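Local coordinates for fibronectin-binding protein (Streptococcus pyogenes, PDB 5A0L) that acts as a surface adhesin whose N-terminal domain carries an internal thioester that mediates covalent binding to the host, at residues I131-D136 with K170-N175; N105-N110 with L121-V126; R31-K36 with K54-P59. All blocks are in the same frame, centred on the assembly; numbering follows the deposited sequence.

Contact 1 (I131-D136 with K170-N175). With ZN (zinc ion), chain D.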
loop_
_atom_site.group_PDB
_atom_site.type_symbol
_atom_site.label_atom_id
_atom_site.label_comp_id
_atom_site.label_asym_id
_atom_site.label_seq_id
_atom_site.Cartn_x
_atom_site.Cartn_y
_atom_site.Cartn_z
ATOM N N ILE A 131 3.401 -2.038 -4.756
ATOM C CA ILE A 131 2.997 -0.644 -4.981
ATOM C C ILE A 131 4.214 0.231 -5.314
ATOM O O ILE A 131 4.172 1.034 -6.250
ATOM C CB ILE A 131 2.173 -0.085 -3.787
ATOM C CG1 ILE A 131 0.788 -0.762 -3.765
ATOM C CG2 ILE A 131 2.057 1.443 -3.836
ATOM C CD1 ILE A 131 -0.049 -0.536 -5.001
ATOM N N TRP A 132 5.304 0.061 -4.586
ATOM C CA TRP A 132 6.510 0.844 -4.831
ATOM C C TRP A 132 7.124 0.543 -6.191
ATOM O O TRP A 132 7.771 1.432 -6.781
ATOM C CB TRP A 132 7.508 0.620 -3.711
ATOM C CG TRP A 132 7.175 1.287 -2.412
ATOM C CD1 TRP A 132 6.460 2.423 -2.231
ATOM C CD2 TRP A 132 7.616 0.882 -1.118
ATOM N NE1 TRP A 132 6.417 2.773 -0.897
ATOM C CE2 TRP A 132 7.113 1.829 -0.194
ATOM C CE3 TRP A 132 8.357 -0.199 -0.637
ATOM C CZ2 TRP A 132 7.379 1.743 1.175
ATOM C CZ3 TRP A 132 8.608 -0.284 0.720
ATOM C CH2 TRP A 132 8.110 0.676 1.602
ATOM N N TYR A 133 6.939 -0.659 -6.711
ATOM C CA TYR A 133 7.356 -0.960 -8.087
ATOM C C TYR A 133 6.711 0.047 -9.047
ATOM O O TYR A 133 7.366 0.488 -10.023
ATOM C CB TYR A 133 6.944 -2.400 -8.425
ATOM C CG TYR A 133 7.307 -2.851 -9.813
ATOM C CD1 TYR A 133 8.594 -3.305 -10.095
ATOM C CD2 TYR A 133 6.354 -2.891 -10.834
ATOM C CE1 TYR A 133 8.911 -3.769 -11.383
ATOM C CE2 TYR A 133 6.664 -3.344 -12.109
ATOM C CZ TYR A 133 7.949 -3.769 -12.375
ATOM O OH TYR A 133 8.255 -4.215 -13.642
ATOM N N TYR A 134 5.482 0.432 -8.788
ATOM C CA TYR A 134 4.775 1.376 -9.649
ATOM C C TYR A 134 4.891 2.831 -9.222
ATOM O O TYR A 134 4.899 3.713 -10.081
ATOM C CB TYR A 134 3.307 0.971 -9.813
ATOM C CG TYR A 134 3.106 -0.249 -10.686
ATOM C CD1 TYR A 134 3.354 -0.194 -12.068
ATOM C CD2 TYR A 134 2.731 -1.477 -10.150
ATOM C CE1 TYR A 134 3.235 -1.308 -12.862
ATOM C CE2 TYR A 134 2.561 -2.599 -10.973
ATOM C CZ TYR A 134 2.837 -2.514 -12.323
ATOM O OH TYR A 134 2.688 -3.581 -13.151
ATOM N N SER A 135 4.909 3.138 -7.928
ATOM C CA SER A 135 4.929 4.533 -7.473
ATOM C C SER A 135 6.325 5.159 -7.561
ATOM O O SER A 135 6.434 6.393 -7.764
ATOM C CB SER A 135 4.430 4.658 -6.018
ATOM O OG SER A 135 5.260 3.981 -5.097
ATOM N N ASP A 136 7.350 4.351 -7.335
ATOM C CA ASP A 136 8.733 4.804 -7.234
ATOM C C ASP A 136 9.674 4.103 -8.200
ATOM O O ASP A 136 10.880 4.296 -8.140
ATOM C CB ASP A 136 9.213 4.683 -5.766
ATOM C CG ASP A 136 8.548 5.700 -4.879
ATOM O OD1 ASP A 136 9.048 6.861 -4.853
ATOM O OD2 ASP A 136 7.514 5.409 -4.243
ATOM N N LYS A 170 3.760 -12.366 -9.080
ATOM C CA LYS A 170 2.464 -12.302 -9.743
ATOM C C LYS A 170 1.924 -10.876 -9.765
ATOM O O LYS A 170 1.307 -10.431 -10.737
ATOM C CB LYS A 170 1.467 -13.270 -9.096
ATOM C CG LYS A 170 1.851 -14.749 -9.262
ATOM C CD LYS A 170 0.915 -15.705 -8.522
ATOM C CE LYS A 170 1.461 -17.135 -8.429
ATOM N NZ LYS A 170 0.537 -17.871 -7.519
ATOM N N LEU A 171 2.120 -10.150 -8.667
ATOM C CA LEU A 171 1.605 -8.802 -8.539
ATOM C C LEU A 171 2.240 -7.824 -9.513
ATOM O O LEU A 171 1.566 -6.873 -9.911
ATOM C CB LEU A 171 1.723 -8.273 -7.113
ATOM C CG LEU A 171 0.831 -8.910 -6.051
ATOM C CD1 LEU A 171 1.237 -8.416 -4.666
ATOM C CD2 LEU A 171 -0.639 -8.602 -6.300
ATOM N N ILE A 172 3.524 -8.014 -9.837
ATOM C CA ILE A 172 4.238 -7.055 -10.688
ATOM C C ILE A 172 4.296 -7.493 -12.149
ATOM O O ILE A 172 4.897 -6.807 -12.982
ATOM C CB ILE A 172 5.643 -6.720 -10.140
ATOM C CG1 ILE A 172 6.574 -7.946 -10.154
ATOM C CG2 ILE A 172 5.537 -6.120 -8.741
ATOM C CD1 ILE A 172 8.008 -7.645 -9.746
ATOM N N ASP A 173 3.651 -8.605 -12.505
ATOM C CA ASP A 173 3.622 -9.023 -13.895
ATOM C C ASP A 173 2.788 -8.033 -14.700
ATOM O O ASP A 173 1.671 -7.683 -14.321
ATOM C CB ASP A 173 2.993 -10.411 -13.967
ATOM C CG ASP A 173 3.157 -11.054 -15.361
ATOM O OD1 ASP A 173 2.680 -10.500 -16.343
ATOM O OD2 ASP A 173 3.778 -12.127 -15.510
ATOM N N PRO A 174 3.318 -7.609 -15.886
ATOM C CA PRO A 174 2.569 -6.620 -16.663
ATOM C C PRO A 174 1.251 -7.122 -17.228
ATOM O O PRO A 174 0.375 -6.307 -17.546
ATOM C CB PRO A 174 3.528 -6.249 -17.805
ATOM C CG PRO A 174 4.405 -7.449 -17.931
ATOM C CD PRO A 174 4.589 -7.950 -16.512
ATOM N N ASN A 175 1.074 -8.452 -17.275
ATOM C CA ASN A 175 -0.152 -9.056 -17.782
ATOM C C ASN A 175 -1.133 -9.480 -16.702
ATOM O O ASN A 175 -2.091 -10.182 -16.997
ATOM C CB ASN A 175 0.200 -10.266 -18.648
ATOM C CG ASN A 175 0.986 -9.908 -19.893
ATOM O OD1 ASN A 175 2.068 -10.463 -20.156
ATOM N ND2 ASN A 175 0.435 -9.058 -20.666
HETATM ZN ZN ZN D . 3.962 -12.730 -17.388
HETATM O O HOH W 1 1.307 -5.757 -12.365
HETATM O O HOH W 2 2.039 -13.369 -18.290
HETATM O O HOH W 3 5.122 -14.331 -17.206
#
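The ring of Tyr-133 presents one face to Ile-172, whose CB lies 4.0 Å from the ring centroid and only 14° off the ring normal, a CH-pi contact displaced toward the rim. The CG2 methyl reaches inward over the ring root, 3.9 Å from Tyr-133 CG. In the plane of the same ring, at its edge, comes CD2 of Tyr-134. Tyr-133 in turn sets its own CD2 above the middle of the Tyr-134 ring, so the edge of one ring rests on the face of the next. With CG anti to the backbone N (chi1 180°), Tyr-133 reaches across to the other helix, Tyr-133 and Ile-172 crossing at about a right angle.

The edge of the Tyr-134 ring ends at a water. Its OH donates to water 1 at 2.7 Å, and that water gives its two hydrogens to Leu-171 O at 2.7 Å and Asp-173 O at 2.8 Å. No direct hydrogen bond joins the segments; this single water satisfies the hydroxyl of the buried Tyr-134 and the carbonyls of Leu-171 and Asp-173. Asp-173 opens an Asx turn: OD1 accepts from Asn-175 N at 2.8 Å through its anti lone pair. Its OD2 binds zinc at 2.0 Å, and waters 2 and 3 also ligate the metal.

Arg-86 bonds to the carbonyl of Tyr-133 and makes a cation-pi contact with that residue. Tyr-134 also touches Asn-98 of helix 92-105, while Leu-171 packs on Val-126 and Ala-130, and Ile-172 also on Ala-130. The contact therefore joins the C-terminal ends of helices 120-135 and 158-172, with helix 92-105 against the first and its end, at Asn-105, touching Leu-171 of the second.

Contact 2 (N105-N110 with L121-V126)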
loop_
_atom_site.group_PDB
_atom_site.type_symbol
_atom_site.label_atom_id
_atom_site.label_comp_id
_atom_site.label_asym_id
_atom_site.label_seq_id
_atom_site.Cartn_x
_atom_site.Cartn_y
_atom_site.Cartn_z
ATOM N N ASN A 105 -5.542 -7.581 -5.950
ATOM C CA ASN A 105 -4.919 -8.876 -5.782
ATOM C C ASN A 105 -4.087 -9.056 -4.517
ATOM O O ASN A 105 -3.716 -10.175 -4.169
ATOM C CB ASN A 105 -4.124 -9.243 -7.020
ATOM C CG ASN A 105 -5.032 -9.694 -8.106
ATOM O OD1 ASN A 105 -5.530 -10.834 -8.043
ATOM N ND2 ASN A 105 -5.390 -8.811 -9.053
ATOM N N GLY A 106 -3.778 -7.942 -3.853
ATOM C CA GLY A 106 -2.956 -7.927 -2.651
ATOM C C GLY A 106 -3.808 -7.899 -1.390
ATOM O O GLY A 106 -4.984 -8.248 -1.384
ATOM N N TYR A 107 -3.184 -7.497 -0.289
ATOM C CA TYR A 107 -3.877 -7.484 1.016
ATOM C C TYR A 107 -4.768 -6.248 1.084
ATOM O O TYR A 107 -4.291 -5.133 0.793
ATOM C CB TYR A 107 -2.869 -7.472 2.127
ATOM C CG TYR A 107 -3.475 -7.517 3.499
ATOM C CD1 TYR A 107 -3.808 -8.723 4.105
ATOM C CD2 TYR A 107 -3.753 -6.349 4.182
ATOM C CE1 TYR A 107 -4.373 -8.746 5.360
ATOM C CE2 TYR A 107 -4.302 -6.370 5.438
ATOM C CZ TYR A 107 -4.607 -7.569 6.042
ATOM O OH TYR A 107 -5.151 -7.597 7.303
ATOM N N LYS A 108 -6.063 -6.350 1.429
ATOM C CA LYS A 108 -6.753 -7.532 1.951
ATOM C C LYS A 108 -7.669 -8.222 0.928
ATOM O O LYS A 108 -8.135 -9.333 1.170
ATOM C CB LYS A 108 -7.592 -7.125 3.186
ATOM C CG LYS A 108 -8.038 -8.231 4.115
ATOM C CD LYS A 108 -8.610 -7.681 5.419
ATOM C CE LYS A 108 -9.111 -8.791 6.315
ATOM N N SER A 109 -7.954 -7.602 -0.216
ATOM C CA SER A 109 -8.931 -8.212 -1.130
ATOM C C SER A 109 -8.509 -9.561 -1.684
ATOM O O SER A 109 -9.351 -10.439 -1.861
ATOM C CB SER A 109 -9.271 -7.279 -2.301
ATOM O OG SER A 109 -10.111 -6.225 -1.898
ATOM N N ASN A 110 -7.238 -9.731 -1.997
ATOM C CA ASN A 110 -6.723 -11.071 -2.336
ATOM C C ASN A 110 -7.608 -11.768 -3.341
ATOM O O ASN A 110 -7.938 -12.972 -3.195
ATOM C CB ASN A 110 -6.576 -11.915 -1.062
ATOM C CG ASN A 110 -5.915 -13.244 -1.326
ATOM O OD1 ASN A 110 -5.091 -13.370 -2.237
ATOM N ND2 ASN A 110 -6.223 -14.247 -0.474
ATOM N N LEU A 121 0.854 -9.347 8.242
ATOM C CA LEU A 121 1.919 -8.337 8.146
ATOM C C LEU A 121 2.842 -8.628 6.983
ATOM O O LEU A 121 3.380 -7.689 6.373
ATOM C CB LEU A 121 2.680 -8.251 9.472
ATOM C CG LEU A 121 1.906 -7.597 10.618
ATOM C CD1 LEU A 121 2.569 -7.857 11.977
ATOM C CD2 LEU A 121 1.710 -6.099 10.402
ATOM N N ASN A 122 3.072 -9.901 6.681
ATOM C CA ASN A 122 3.846 -10.267 5.495
ATOM C C ASN A 122 3.097 -9.956 4.180
ATOM O O ASN A 122 3.741 -9.605 3.183
ATOM C CB ASN A 122 4.233 -11.745 5.535
ATOM C CG ASN A 122 5.238 -12.061 6.613
ATOM O OD1 ASN A 122 6.066 -11.224 6.966
ATOM N ND2 ASN A 122 5.181 -13.297 7.138
ATOM N N ALA A 123 1.782 -10.100 4.197
ATOM C CA ALA A 123 0.968 -9.837 3.018
ATOM C C ALA A 123 0.979 -8.333 2.737
ATOM O O ALA A 123 1.042 -7.902 1.560
ATOM C CB ALA A 123 -0.430 -10.360 3.209
ATOM N N ILE A 124 0.862 -7.525 3.788
ATOM C CA ILE A 124 0.990 -6.059 3.646
ATOM C C ILE A 124 2.376 -5.742 3.073
ATOM O O ILE A 124 2.496 -4.924 2.156
ATOM C CB ILE A 124 0.763 -5.396 5.017
ATOM C CG1 ILE A 124 -0.703 -5.506 5.430
ATOM C CG2 ILE A 124 1.191 -3.930 4.995
ATOM C CD1 ILE A 124 -0.976 -5.167 6.875
ATOM N N LEU A 125 3.410 -6.370 3.589
ATOM C CA LEU A 125 4.767 -6.096 3.132
ATOM C C LEU A 125 4.938 -6.422 1.649
ATOM O O LEU A 125 5.568 -5.643 0.898
ATOM C CB LEU A 125 5.771 -6.826 4.007
ATOM C CG LEU A 125 7.235 -6.627 3.720
ATOM C CD1 LEU A 125 7.631 -5.156 3.780
ATOM C CD2 LEU A 125 8.026 -7.464 4.755
ATOM N N VAL A 126 4.417 -7.563 1.220
ATOM C CA VAL A 126 4.456 -7.911 -0.208
ATOM C C VAL A 126 3.713 -6.879 -1.049
ATOM O O VAL A 126 4.242 -6.391 -2.067
ATOM C CB VAL A 126 3.900 -9.320 -0.439
ATOM C CG1 VAL A 126 3.671 -9.602 -1.913
ATOM C CG2 VAL A 126 4.819 -10.357 0.156
#
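Tyr-107 supplies the whole of the loop's side of this contact, meeting Ala-123 and Ile-124, so that the loop after helix 92-105 lies against helix 120-135. Asn-105, at the end of helix 92-105, holds the exit with its amide, its ND2 bonding to Asn-101 O. Gly-106 is the first residue to leave helical geometry, and its carbonyl accepts from Asn-110 N at 2.8 Å, closing a tight loop.

At Tyr-107 the backbone N donates to Thr-127 OG1, which is itself bonded to Ala-123 O, so the loop is tied to the helix beside its apolar contact. CG lies anti to the backbone N (chi1 -178°), which directs the ring toward the helix, over Ala-123 and Ile-124. Tyr-107 CB and CD1 each lie 3.9 Å from the Ala-123 methyl, whereas the other flank is tighter, with CD2 3.4 Å from Ile-124 CG1. Farther out, CE2 meets Ile-124 CD1 at 3.8 Å. Both partners approach the ring at a slant.

The peptide bond into Lys-108 is cis, and Lys-108 CB is folded back over the centre of one ring face, 3.9 Å above the plane. Ile-124 CG1 and the Ala-123 methyl lie on the opposite side of that plane, so the tyrosine ring is held between its own chain and the helix.

Tyr-107 and Ile-124 both touch Gln-46, and Ile-124 also touches Tyr-48. The arrangement is that of a loop between two helices that packs back on the second of them, here at the seam where the helical part of the thioester domain meets strand 45-49 of its barrel.

Contact 3 (R31-K36 with K54-P59). With ZN (zinc ion), chain C.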
loop_
_atom_site.group_PDB
_atom_site.type_symbol
_atom_site.label_atom_id
_atom_site.label_comp_id
_atom_site.label_asym_id
_atom_site.label_seq_id
_atom_site.Cartn_x
_atom_site.Cartn_y
_atom_site.Cartn_z
ATOM N N ARG A 31 10.755 -4.017 10.055
ATOM C CA ARG A 31 10.336 -4.293 8.676
ATOM C C ARG A 31 8.829 -4.109 8.433
ATOM O O ARG A 31 8.392 -3.958 7.292
ATOM C CB ARG A 31 10.757 -5.709 8.247
ATOM C CG ARG A 31 10.109 -6.853 9.010
ATOM C CD ARG A 31 10.596 -8.167 8.443
ATOM N NE ARG A 31 10.039 -9.285 9.185
ATOM C CZ ARG A 31 10.574 -9.823 10.276
ATOM N NH1 ARG A 31 11.714 -9.348 10.794
ATOM N NH2 ARG A 31 9.955 -10.843 10.863
ATOM N N TYR A 32 8.041 -4.161 9.507
ATOM C CA TYR A 32 6.595 -4.134 9.389
ATOM C C TYR A 32 5.978 -2.776 9.684
ATOM O O TYR A 32 6.435 -2.046 10.558
ATOM C CB TYR A 32 5.926 -5.144 10.311
ATOM C CG TYR A 32 6.255 -6.598 10.031
ATOM C CD1 TYR A 32 6.203 -7.122 8.737
ATOM C CD2 TYR A 32 6.545 -7.464 11.053
ATOM C CE1 TYR A 32 6.460 -8.448 8.470
ATOM C CE2 TYR A 32 6.824 -8.790 10.801
ATOM C CZ TYR A 32 6.773 -9.275 9.506
ATOM O OH TYR A 32 7.098 -10.577 9.283
ATOM N N HIS A 33 4.934 -2.485 8.926
ATOM C CA HIS A 33 4.021 -1.391 9.170
ATOM C C HIS A 33 2.594 -1.888 8.902
ATOM O O HIS A 33 2.393 -2.876 8.157
ATOM C CB HIS A 33 4.334 -0.168 8.279
ATOM C CG HIS A 33 5.707 0.376 8.474
ATOM N ND1 HIS A 33 6.787 -0.068 7.751
ATOM C CD2 HIS A 33 6.193 1.267 9.366
ATOM C CE1 HIS A 33 7.873 0.561 8.151
ATOM N NE2 HIS A 33 7.545 1.370 9.138
ATOM N N ASN A 34 1.601 -1.203 9.454
ATOM C CA ASN A 34 0.215 -1.530 9.165
ATOM C C ASN A 34 -0.572 -0.241 9.209
ATOM O O ASN A 34 -1.100 0.178 10.239
ATOM C CB ASN A 34 -0.306 -2.587 10.137
ATOM C CG ASN A 34 -1.672 -3.082 9.745
ATOM O OD1 ASN A 34 -2.336 -2.503 8.890
ATOM N ND2 ASN A 34 -2.079 -4.181 10.331
ATOM N N LEU A 35 -0.551 0.450 8.074
ATOM C CA LEU A 35 -1.100 1.798 8.010
ATOM C C LEU A 35 -2.600 1.812 7.872
ATOM O O LEU A 35 -3.186 0.996 7.121
ATOM C CB LEU A 35 -0.487 2.599 6.844
ATOM C CG LEU A 35 1.042 2.639 6.844
ATOM C CD1 LEU A 35 1.523 3.504 5.685
ATOM C CD2 LEU A 35 1.610 3.117 8.174
ATOM N N LYS A 36 -3.238 2.746 8.566
ATOM C CA LYS A 36 -4.671 2.975 8.550
ATOM C C LYS A 36 -4.990 4.439 8.417
ATOM O O LYS A 36 -4.170 5.285 8.798
ATOM C CB LYS A 36 -5.352 2.465 9.843
ATOM C CG LYS A 36 -4.962 1.070 10.301
ATOM C CD LYS A 36 -5.501 -0.058 9.433
ATOM C CE LYS A 36 -5.237 -1.401 10.127
ATOM N NZ LYS A 36 -5.573 -2.559 9.318
ATOM N N LYS A 54 9.601 9.073 1.533
ATOM C CA LYS A 54 9.088 9.929 2.595
ATOM C C LYS A 54 8.821 9.126 3.862
ATOM O O LYS A 54 8.825 7.904 3.866
ATOM C CB LYS A 54 7.835 10.682 2.128
ATOM C CG LYS A 54 8.101 11.685 1.024
ATOM C CD LYS A 54 6.902 12.537 0.654
ATOM C CE LYS A 54 7.336 13.770 -0.166
ATOM N NZ LYS A 54 6.183 14.654 -0.464
ATOM N N TYR A 55 8.618 9.837 4.972
ATOM C CA TYR A 55 8.430 9.161 6.262
ATOM C C TYR A 55 7.059 8.459 6.365
ATOM O O TYR A 55 6.035 9.017 6.003
ATOM C CB TYR A 55 8.523 10.155 7.426
ATOM C CG TYR A 55 9.791 10.941 7.574
ATOM C CD1 TYR A 55 11.022 10.359 7.439
ATOM C CD2 TYR A 55 9.729 12.295 7.898
ATOM C CE1 TYR A 55 12.196 11.117 7.630
ATOM C CE2 TYR A 55 10.873 13.048 8.094
ATOM C CZ TYR A 55 12.108 12.462 7.935
ATOM O OH TYR A 55 13.247 13.222 8.131
ATOM N N PHE A 56 7.071 7.252 6.950
ATOM C CA PHE A 56 5.827 6.582 7.270
ATOM C C PHE A 56 5.066 7.351 8.323
ATOM O O PHE A 56 5.684 8.016 9.200
ATOM C CB PHE A 56 6.083 5.150 7.780
ATOM C CG PHE A 56 6.187 4.096 6.667
ATOM C CD1 PHE A 56 7.221 4.086 5.754
ATOM C CD2 PHE A 56 5.197 3.174 6.502
ATOM C CE1 PHE A 56 7.275 3.131 4.745
ATOM C CE2 PHE A 56 5.256 2.221 5.507
ATOM C CZ PHE A 56 6.310 2.186 4.671
ATOM N N PRO A 57 3.751 7.291 8.300
ATOM C CA PRO A 57 2.975 7.837 9.421
ATOM C C PRO A 57 3.477 7.301 10.764
ATOM O O PRO A 57 3.908 6.158 10.895
ATOM C CB PRO A 57 1.555 7.310 9.162
ATOM C CG PRO A 57 1.521 7.154 7.678
ATOM C CD PRO A 57 2.888 6.626 7.310
ATOM N N ARG A 58 3.427 8.177 11.775
ATOM C CA ARG A 58 3.768 7.820 13.146
ATOM C C ARG A 58 2.819 6.754 13.710
ATOM O O ARG A 58 1.664 6.645 13.293
ATOM C CB ARG A 58 3.745 9.080 14.027
ATOM C CG ARG A 58 4.742 10.167 13.611
ATOM C CD ARG A 58 6.151 9.603 13.425
ATOM N NE ARG A 58 6.665 8.985 14.648
ATOM C CZ ARG A 58 7.431 7.896 14.687
ATOM N NH1 ARG A 58 7.765 7.255 13.569
ATOM N NH2 ARG A 58 7.823 7.418 15.858
ATOM N N PRO A 59 3.280 6.016 14.731
ATOM C CA PRO A 59 2.396 5.098 15.435
ATOM C C PRO A 59 1.169 5.796 15.981
ATOM O O PRO A 59 1.230 6.967 16.393
ATOM C CB PRO A 59 3.271 4.545 16.573
ATOM C CG PRO A 59 4.666 4.645 16.048
ATOM C CD PRO A 59 4.655 5.942 15.248
HETATM ZN ZN ZN C . 9.064 2.429 10.303
HETATM O O HOH W 4 10.493 0.776 10.291
HETATM O O HOH W 5 10.634 3.451 11.391
HETATM O O HOH W 6 9.958 3.389 8.671
HETATM O O HOH W 7 8.433 1.724 12.191
HETATM O O HOH W 8 7.997 4.189 10.614
#
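His-33, in one of its two modelled conformers, lays its imidazole over one face of the Phe-56 ring in a face-to-face stack, centroids 3.9 Å apart and planes inclined by 21°. The overlap is partial: Phe-56 CD2 lies above the rim of the imidazole, 3.5 Å from His-33 CG, and ND1 lies over the rim of the phenyl ring. Both side chains hold CG anti to their own carbonyl carbon (His-33 chi1 -59°), a choice that brings the rings together between the two backbones.

Next to the stack Leu-35 fills the angle between Phe-56 and Pro-57. Its CD1 is 3.8 Å from Phe-56 CD2 and equally 3.8 Å from Pro-57 CD, and CD2 touches the same proline methylene. Outside the pair, Phe-56 also packs on Trp-132 of helix 120-135 and on Gln-201.

In the same conformer His-33 directs NE2 to a zinc ion at 2.2 Å, and five waters complete six-fold coordination. The metal would draw electron density from the imidazole, so its stack on the electron-rich phenyl ring probably gains electrostatically as well as by dispersion.

In the fold
Along the chain the three contacts follow one another without nesting: contact 3 closes first, then contact 2, then contact 1. Contacts 1 and 2 share helix 120-135, their centres about 13 Å apart, and are bridged by Leu-171, which packs on Gly-106. Contact 3 lies on the barrel side, its centre about 15 Å from that of contact 2 and about 20 Å from that of contact 1, across the chain's centre from the latter. The same helix reaches it at several points, among them a probable hydrogen bond between Asn-122 and Tyr-32 and Ile-124 against Asn-34. Helix 120-135 thus joins the helical part to the six-stranded antiparallel barrel, consistent with a single compact unit.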